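Local coordinates for initiator protein NS1 (Murine minute virus, PDB 4R94) that nicks viral DNA at the replication origin through this N-terminal nuclease domain and, as a whole protein, also unwinds DNA using ATP, at residues N15-E19 and F203-Y209; T184-Y188 and T198-L202. One frame throughout, in Å; residues are numbered along the deposited sequence.

Contact 1 (N15-E19 and F203-Y209)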
# COMPACT_ATOMS: atom_id res chain seq x y z
N ASN A 15 -13.99 16.78 -2.65
CA ASN A 15 -15.39 16.36 -2.71
C ASN A 15 -15.56 14.84 -2.66
O ASN A 15 -16.46 14.34 -1.98
CB ASN A 15 -16.06 16.91 -3.96
CG ASN A 15 -16.33 18.40 -3.86
OD1 ASN A 15 -16.51 18.95 -2.77
ND2 ASN A 15 -16.37 19.07 -5.01
N TRP A 16 -14.71 14.12 -3.38
CA TRP A 16 -14.77 12.66 -3.40
C TRP A 16 -14.52 12.08 -2.00
O TRP A 16 -15.22 11.15 -1.57
CB TRP A 16 -13.75 12.13 -4.41
CG TRP A 16 -13.78 10.66 -4.70
CD1 TRP A 16 -14.57 10.01 -5.62
CD2 TRP A 16 -12.93 9.66 -4.13
NE1 TRP A 16 -14.28 8.67 -5.62
CE2 TRP A 16 -13.27 8.43 -4.72
CE3 TRP A 16 -11.91 9.69 -3.17
CZ2 TRP A 16 -12.64 7.23 -4.38
CZ3 TRP A 16 -11.29 8.51 -2.83
CH2 TRP A 16 -11.65 7.29 -3.43
N LEU A 17 -13.55 12.64 -1.29
CA LEU A 17 -13.23 12.14 0.05
C LEU A 17 -14.31 12.52 1.05
O LEU A 17 -14.66 11.72 1.91
CB LEU A 17 -11.87 12.68 0.52
CG LEU A 17 -10.64 12.20 -0.25
CD1 LEU A 17 -9.42 13.05 0.13
CD2 LEU A 17 -10.39 10.71 0.02
N LYS A 18 -14.84 13.73 0.93
CA LYS A 18 -15.86 14.18 1.87
C LYS A 18 -17.13 13.35 1.74
O LYS A 18 -17.80 13.05 2.74
CB LYS A 18 -16.15 15.67 1.68
CG LYS A 18 -16.79 16.32 2.90
CD LYS A 18 -15.81 16.33 4.08
CE LYS A 18 -16.39 17.02 5.29
NZ LYS A 18 -15.40 17.17 6.39
N GLU A 19 -17.48 12.97 0.52
CA GLU A 19 -18.63 12.09 0.31
C GLU A 19 -18.42 10.76 1.02
O GLU A 19 -19.39 10.09 1.38
CB GLU A 19 -18.88 11.85 -1.18
CG GLU A 19 -19.60 12.98 -1.89
CD GLU A 19 -19.89 12.66 -3.35
OE1 GLU A 19 -19.34 11.66 -3.86
OE2 GLU A 19 -20.66 13.42 -3.98
N PHE A 203 -12.92 6.14 6.18
CA PHE A 203 -12.16 6.32 4.95
C PHE A 203 -11.74 7.76 4.66
O PHE A 203 -10.56 8.08 4.68
CB PHE A 203 -12.98 5.76 3.78
CG PHE A 203 -12.24 5.69 2.48
CD1 PHE A 203 -11.33 4.67 2.22
CD2 PHE A 203 -12.53 6.60 1.46
CE1 PHE A 203 -10.67 4.59 0.99
CE2 PHE A 203 -11.89 6.52 0.23
CZ PHE A 203 -10.95 5.51 -0.01
N GLY A 204 -12.71 8.63 4.38
CA GLY A 204 -12.39 10.01 4.04
C GLY A 204 -11.63 10.73 5.13
O GLY A 204 -10.66 11.43 4.85
N ASN A 205 -12.04 10.55 6.38
CA ASN A 205 -11.38 11.26 7.46
C ASN A 205 -9.93 10.86 7.65
O ASN A 205 -9.07 11.71 7.82
CB ASN A 205 -12.14 11.08 8.78
CG ASN A 205 -13.47 11.79 8.79
OD1 ASN A 205 -13.77 12.61 7.91
ND2 ASN A 205 -14.30 11.47 9.79
N MET A 206 -9.66 9.56 7.61
CA MET A 206 -8.30 9.07 7.77
C MET A 206 -7.39 9.57 6.64
O MET A 206 -6.24 9.92 6.86
CB MET A 206 -8.26 7.54 7.82
CG MET A 206 -6.87 6.98 8.10
SD MET A 206 -6.29 7.38 9.76
CE MET A 206 -7.66 6.73 10.68
N ILE A 207 -7.91 9.60 5.41
CA ILE A 207 -7.10 10.10 4.31
C ILE A 207 -6.82 11.61 4.47
O ILE A 207 -5.66 12.03 4.45
CB ILE A 207 -7.79 9.80 2.96
CG1 ILE A 207 -7.90 8.27 2.81
CG2 ILE A 207 -7.01 10.45 1.81
CD1 ILE A 207 -8.78 7.81 1.64
N ALA A 208 -7.85 12.41 4.70
CA ALA A 208 -7.69 13.86 4.74
C ALA A 208 -6.92 14.33 5.97
O ALA A 208 -6.05 15.20 5.88
CB ALA A 208 -9.06 14.53 4.70
N TYR A 209 -7.24 13.76 7.13
CA TYR A 209 -6.67 14.23 8.38
C TYR A 209 -5.37 13.53 8.77
O TYR A 209 -4.72 13.92 9.74
CB TYR A 209 -7.68 14.05 9.52
CG TYR A 209 -8.95 14.83 9.35
CD1 TYR A 209 -8.92 16.17 8.94
CD2 TYR A 209 -10.19 14.25 9.60
CE1 TYR A 209 -10.08 16.89 8.78
CE2 TYR A 209 -11.36 14.97 9.46
CZ TYR A 209 -11.30 16.29 9.04
OH TYR A 209 -12.47 17.02 8.90
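A glycine can let two helix backbones approach locally, as where N15-E19 meets F203-Y209 and L17 and G204 bring their CA atoms to 4.6 Å. The helix of N15-E19 begins the contact with W16, whose six-membered ring meets the F203 ring obliquely, centroids 5.8 Å apart and planes at 70°; W16 CZ3 lies 3.7 Å from F203 CE2. Next comes L17, the most deeply covered residue of its segment. Its CD2 packs 3.7 Å from I207 CD1, while L17 O receives a CA-H...O contact from G204 CA at 3.6 Å. A CB on G204 would collide with that oxygen. The axes of the two segments approach to 8.2 Å, with N-to-C directions 136° apart. In this HUH-type nickase fold, F203-Y209 belongs to the helix that carries the nuclease tyrosine Y210, and F203 and I207 also pack on F115 and L131 of the central antiparallel sheet. Further along, K18 reaches across the surface until NZ is 3.9 Å from Y209 OH, although its hydrogen bond goes to the backbone oxygen of Y252, in helix 242-252.

Contact 2 (T184-Y188 and T198-L202)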
# COMPACT_ATOMS: atom_id res chain seq x y z
N THR A 184 -0.49 -6.86 7.93
CA THR A 184 -1.13 -6.66 9.23
C THR A 184 -2.51 -6.03 9.07
O THR A 184 -2.78 -5.36 8.07
CB THR A 184 -0.27 -5.78 10.17
OG1 THR A 184 -0.14 -4.46 9.62
CG2 THR A 184 1.10 -6.38 10.39
N LEU A 185 -3.37 -6.24 10.07
CA LEU A 185 -4.72 -5.69 10.11
C LEU A 185 -4.87 -4.86 11.39
O LEU A 185 -4.50 -5.32 12.47
CB LEU A 185 -5.74 -6.82 10.08
CG LEU A 185 -7.18 -6.48 10.45
CD1 LEU A 185 -7.87 -5.71 9.33
CD2 LEU A 185 -7.93 -7.76 10.82
N LEU A 186 -5.41 -3.66 11.27
CA LEU A 186 -5.62 -2.80 12.44
C LEU A 186 -6.66 -3.42 13.36
O LEU A 186 -7.76 -3.78 12.91
CB LEU A 186 -6.07 -1.40 12.03
CG LEU A 186 -6.18 -0.44 13.23
CD1 LEU A 186 -4.80 -0.13 13.77
CD2 LEU A 186 -6.92 0.83 12.83
N THR A 187 -6.32 -3.53 14.64
CA THR A 187 -7.26 -4.04 15.64
C THR A 187 -7.30 -3.05 16.79
O THR A 187 -6.46 -2.18 16.88
CB THR A 187 -6.85 -5.42 16.18
OG1 THR A 187 -5.51 -5.36 16.70
CG2 THR A 187 -6.92 -6.48 15.09
N TYR A 188 -8.29 -3.19 17.66
CA TYR A 188 -8.24 -2.46 18.91
C TYR A 188 -7.08 -2.97 19.78
O TYR A 188 -6.74 -4.16 19.73
CB TYR A 188 -9.56 -2.57 19.65
CG TYR A 188 -10.69 -1.91 18.91
CD1 TYR A 188 -11.43 -2.62 17.95
CD2 TYR A 188 -11.01 -0.58 19.13
CE1 TYR A 188 -12.45 -2.02 17.26
CE2 TYR A 188 -12.04 0.03 18.44
CZ TYR A 188 -12.76 -0.70 17.52
OH TYR A 188 -13.77 -0.10 16.83
N THR A 198 -11.24 -6.58 15.08
CA THR A 198 -10.94 -5.74 13.93
C THR A 198 -11.40 -4.31 14.17
O THR A 198 -12.53 -4.10 14.63
CB THR A 198 -11.61 -6.29 12.68
OG1 THR A 198 -11.08 -7.59 12.43
CG2 THR A 198 -11.36 -5.37 11.48
N LYS A 199 -10.52 -3.34 13.89
CA LYS A 199 -10.86 -1.92 14.07
C LYS A 199 -11.01 -1.25 12.71
O LYS A 199 -10.02 -0.90 12.06
CB LYS A 199 -9.79 -1.21 14.89
CG LYS A 199 -10.07 0.29 15.17
CD LYS A 199 -9.05 0.86 16.13
CE LYS A 199 -9.26 2.36 16.32
NZ LYS A 199 -8.11 2.96 17.03
N CYS A 200 -12.25 -1.06 12.27
CA CYS A 200 -12.47 -0.34 11.03
C CYS A 200 -12.17 1.13 11.25
O CYS A 200 -12.27 1.65 12.37
CB CYS A 200 -13.90 -0.56 10.53
SG CYS A 200 -14.22 -2.29 10.09
N VAL A 201 -11.77 1.81 10.18
CA VAL A 201 -11.52 3.23 10.26
C VAL A 201 -12.44 3.95 9.30
O VAL A 201 -13.11 3.31 8.48
CB VAL A 201 -10.05 3.58 9.95
CG1 VAL A 201 -9.12 2.87 10.92
CG2 VAL A 201 -9.70 3.22 8.52
N LEU A 202 -12.51 5.27 9.43
CA LEU A 202 -13.35 6.07 8.56
C LEU A 202 -12.53 6.58 7.37
O LEU A 202 -11.57 7.35 7.55
CB LEU A 202 -13.98 7.24 9.34
CG LEU A 202 -14.99 6.85 10.43
CD1 LEU A 202 -15.73 8.10 10.91
CD2 LEU A 202 -15.97 5.80 9.97
O HOH W 1 -8.96 -2.71 10.16
O HOH W 2 -14.43 -1.33 14.20
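Nearly perpendicular chains can still share a beta bridge: T184-Y188 and T198-L202 run 91° apart where they touch, yet T187 and T198 form a single bridge with CA atoms 4.4 Å apart. One direct hydrogen bond joins the backbones, from K199 N to L186 O (3.0 Å, nearly straight at 171°). A water donates to L186 O and K199 O at 3.2 and 2.8 Å, extending the link where the chains diverge. Both segments also hydrogen-bond to strand 24-31 of the central antiparallel sheet, L186 to S27 and V201 to V25, so the contact joins the loop after strand 183-185 to the one before strand 201-202, two short strands that each pair antiparallel with 24-31 in the HUH-type nuclease domain. Among the side chains, L186 CD2 packs 3.6 Å from V201 CG1, and L185 CD2 lies 3.5 Å from T198 OG1. The Y188 ring covers the aliphatic part of K199 in a CH-pi contact, with K199 CG 3.8 Å from the centroid of the Y188 ring. A second water hydrogen-bonds to Y188 OH (3.0 Å) and accepts from C200 N (2.9 Å).

How the contacts relate
A long-range closure can enclose a short one, as the chain demonstrates from its N terminus. Helix 8-19 comes first and waits 183 residues for its partner in contact 1, an interval that includes most of the central sheet and several helices. Within that span, T184-Y188 begins in strand 183-185 and runs on beyond it, and after a nine-residue excursion the chain returns as T198-L202 to close contact 2, which therefore lies wholly within the larger loop. The excursion includes the origin-binding region 191-195. Strand 201-202 then passes directly into helix 203-211, completing contact 1. The two centres are 17 Å apart, but M206 CE packs 4.0 Å from V201 CB, linking strand 201-202 to the helix bearing Y210.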